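Local coordinates for monovalent Na+/H+ antiporter subunit D (Dietzia sp. DQ12-45-1b, PDB 7D3U), which probably forms one of the ion-translocating membrane subunits of the Mrp complex, a multisubunit sodium/proton antiporter related to respiratory complex I, at residues A221-P225 against V278-T282. Sequence-based numbering, arbitrary orientation.
Sequences AAVVP and VFSAT. With LMT (dodecyl-beta-D-maltoside), chain M.
The backbone N of Val-224 gives a hydrogen bond to Thr-282 OG1, 2.9 Å away, bent to 136° at the hydrogen. The hydroxyl in turn donates to Val-278 O within its own helix, with OG1 2.7 Å from that oxygen. The hydroxyl comes from above the plane of that carbonyl, while Thr-282 N reaches the same oxygen from the opposite face. Thr-282 OG1 lies beside its own backbone N (chi1 -53°), which lets it reach back to Val-278 O in the preceding turn and still face the 221-225 loop. A valine in its place would probably leave the Val-224 N-H without this acceptor.

Most of the other contacts are apolar. Val-224 CG1 lies 3.6 Å from Ala-281 CB and also meets Val-278 CG1. Val-223 sends CG1 to the edge of the Phe-279 ring, near its plane, 4.0 Å from CE1. Its other methyl, CG2, touches the detergent chain end at C12. Pro-225 CG meets C12 too, and Val-278 CG2 lies 3.7 Å from detergent C10. Leu-312 of helix 296-316 touches both Val-223 and Phe-279.

Helix 204-221 ends in a Schellman motif at Ala-222. The contact packs the non-helical link after helix 204-221 against helix 272-292, consistent with the discontinuous transmembrane helices of Mrp and complex I antiporter-like subunits.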
ATOM      1  N   ALA A 221      -4.297   3.882  -2.453  1.00 66.35           N
ATOM      2  CA  ALA A 221      -4.579   2.609  -3.097  1.00 66.35           C
ATOM      3  C   ALA A 221      -3.581   2.256  -4.190  1.00 66.35           C
ATOM      4  O   ALA A 221      -3.640   1.142  -4.718  1.00 66.35           O
ATOM      5  CB  ALA A 221      -5.992   2.620  -3.686  1.00 66.35           C
ATOM      6  N   ALA A 222      -2.678   3.172  -4.540  1.00 67.66           N
ATOM      7  CA  ALA A 222      -1.624   2.928  -5.524  1.00 67.66           C
ATOM      8  C   ALA A 222      -2.204   2.598  -6.902  1.00 67.66           C
ATOM      9  O   ALA A 222      -2.025   1.504  -7.438  1.00 67.66           O
ATOM     10  CB  ALA A 222      -0.672   1.828  -5.046  1.00 67.66           C
ATOM     11  N   VAL A 223      -2.913   3.573  -7.467  1.00 69.48           N
ATOM     12  CA  VAL A 223      -3.352   3.505  -8.857  1.00 69.48           C
ATOM     13  C   VAL A 223      -2.172   3.877  -9.745  1.00 69.48           C
ATOM     14  O   VAL A 223      -1.116   4.275  -9.243  1.00 69.48           O
ATOM     15  CB  VAL A 223      -4.565   4.415  -9.108  1.00 69.48           C
ATOM     16  CG1 VAL A 223      -5.716   4.001  -8.213  1.00 69.48           C
ATOM     17  CG2 VAL A 223      -4.193   5.850  -8.839  1.00 69.48           C
ATOM     18  N   VAL A 224      -2.331   3.740 -11.067  1.00 72.02           N
ATOM     19  CA  VAL A 224      -1.164   3.741 -11.957  1.00 72.02           C
ATOM     20  C   VAL A 224      -0.324   5.013 -11.978  1.00 72.02           C
ATOM     21  O   VAL A 224       0.894   4.912 -12.206  1.00 72.02           O
ATOM     22  CB  VAL A 224      -1.591   3.383 -13.397  1.00 72.02           C
ATOM     23  CG1 VAL A 224      -2.632   4.332 -13.950  1.00 72.02           C
ATOM     24  CG2 VAL A 224      -0.375   3.368 -14.299  1.00 72.02           C
ATOM     25  N   PRO A 225      -0.870   6.221 -11.765  1.00 69.95           N
ATOM     26  CA  PRO A 225       0.004   7.397 -11.887  1.00 69.95           C
ATOM     27  C   PRO A 225       0.834   7.515 -10.623  1.00 69.95           C
ATOM     28  O   PRO A 225       1.971   7.998 -10.688  1.00 69.95           O
ATOM     29  CB  PRO A 225      -0.956   8.584 -12.048  1.00 69.95           C
ATOM     30  CG  PRO A 225      -2.276   7.987 -12.383  1.00 69.95           C
ATOM     31  CD  PRO A 225      -2.279   6.673 -11.692  1.00 69.95           C
ATOM     32  N   VAL A 278      -8.052   5.120 -16.041  1.00 71.78           N
ATOM     33  CA  VAL A 278      -7.004   5.047 -15.030  1.00 71.78           C
ATOM     34  C   VAL A 278      -6.855   3.625 -14.508  1.00 71.78           C
ATOM     35  O   VAL A 278      -5.735   3.134 -14.324  1.00 71.78           O
ATOM     36  CB  VAL A 278      -7.295   6.043 -13.895  1.00 71.78           C
ATOM     37  CG1 VAL A 278      -6.411   5.760 -12.697  1.00 71.78           C
ATOM     38  CG2 VAL A 278      -7.089   7.462 -14.380  1.00 71.78           C
ATOM     39  N   PHE A 279      -7.966   2.924 -14.292  1.00 71.42           N
ATOM     40  CA  PHE A 279      -7.870   1.597 -13.702  1.00 71.42           C
ATOM     41  C   PHE A 279      -7.429   0.548 -14.713  1.00 71.42           C
ATOM     42  O   PHE A 279      -6.751  -0.414 -14.336  1.00 71.42           O
ATOM     43  CB  PHE A 279      -9.204   1.223 -13.060  1.00 71.42           C
ATOM     44  CG  PHE A 279      -9.653   2.195 -12.006  1.00 71.42           C
ATOM     45  CD1 PHE A 279      -8.726   2.912 -11.270  1.00 71.42           C
ATOM     46  CD2 PHE A 279     -10.996   2.399 -11.753  1.00 71.42           C
ATOM     47  CE1 PHE A 279      -9.130   3.809 -10.306  1.00 71.42           C
ATOM     48  CE2 PHE A 279     -11.405   3.296 -10.788  1.00 71.42           C
ATOM     49  CZ  PHE A 279     -10.470   3.999 -10.064  1.00 71.42           C
ATOM     50  N   SER A 280      -7.758   0.715 -15.997  1.00 72.34           N
ATOM     51  CA  SER A 280      -7.192  -0.177 -17.001  1.00 72.34           C
ATOM     52  C   SER A 280      -5.696   0.062 -17.158  1.00 72.34           C
ATOM     53  O   SER A 280      -4.915  -0.894 -17.273  1.00 72.34           O
ATOM     54  CB  SER A 280      -7.913   0.010 -18.335  1.00 72.34           C
ATOM     55  OG  SER A 280      -8.287   1.361 -18.527  1.00 72.34           O
ATOM     56  N   ALA A 281      -5.275   1.329 -17.150  1.00 70.60           N
ATOM     57  CA  ALA A 281      -3.849   1.621 -17.150  1.00 70.60           C
ATOM     58  C   ALA A 281      -3.165   1.029 -15.928  1.00 70.60           C
ATOM     59  O   ALA A 281      -2.017   0.588 -16.016  1.00 70.60           O
ATOM     60  CB  ALA A 281      -3.620   3.129 -17.215  1.00 70.60           C
ATOM     61  N   THR A 282      -3.852   1.001 -14.787  1.00 70.56           N
ATOM     62  CA  THR A 282      -3.291   0.361 -13.602  1.00 70.56           C
ATOM     63  C   THR A 282      -3.131  -1.137 -13.815  1.00 70.56           C
ATOM     64  O   THR A 282      -2.051  -1.694 -13.590  1.00 70.56           O
ATOM     65  CB  THR A 282      -4.169   0.636 -12.384  1.00 70.56           C
ATOM     66  OG1 THR A 282      -4.380   2.046 -12.256  1.00 70.56           O
ATOM     67  CG2 THR A 282      -3.497   0.124 -11.129  1.00 70.56           C
TER
HETATM   68  C1  LMT M 607      -9.890  17.290 -20.048  1.00 74.44           C
HETATM   69  C2  LMT M 607      -9.650  16.008 -19.308  1.00 74.44           C
HETATM   70  C3  LMT M 607      -8.588  16.033 -18.260  1.00 74.44           C
HETATM   71  C4  LMT M 607      -8.372  14.614 -17.811  1.00 74.44           C
HETATM   72  C5  LMT M 607      -7.468  14.578 -16.627  1.00 74.44           C
HETATM   73  C6  LMT M 607      -7.136  13.185 -16.216  1.00 74.44           C
HETATM   74  C7  LMT M 607      -6.397  13.211 -14.914  1.00 74.44           C
HETATM   75  C8  LMT M 607      -6.280  11.825 -14.390  1.00 74.44           C
HETATM   76  C9  LMT M 607      -5.966  11.768 -12.934  1.00 74.44           C
HETATM   77  C10 LMT M 607      -5.621  10.348 -12.587  1.00 74.44           C
HETATM   78  C11 LMT M 607      -5.830  10.094 -11.129  1.00 74.44           C
HETATM   79  C12 LMT M 607      -5.331   8.756 -10.710  1.00 74.44           C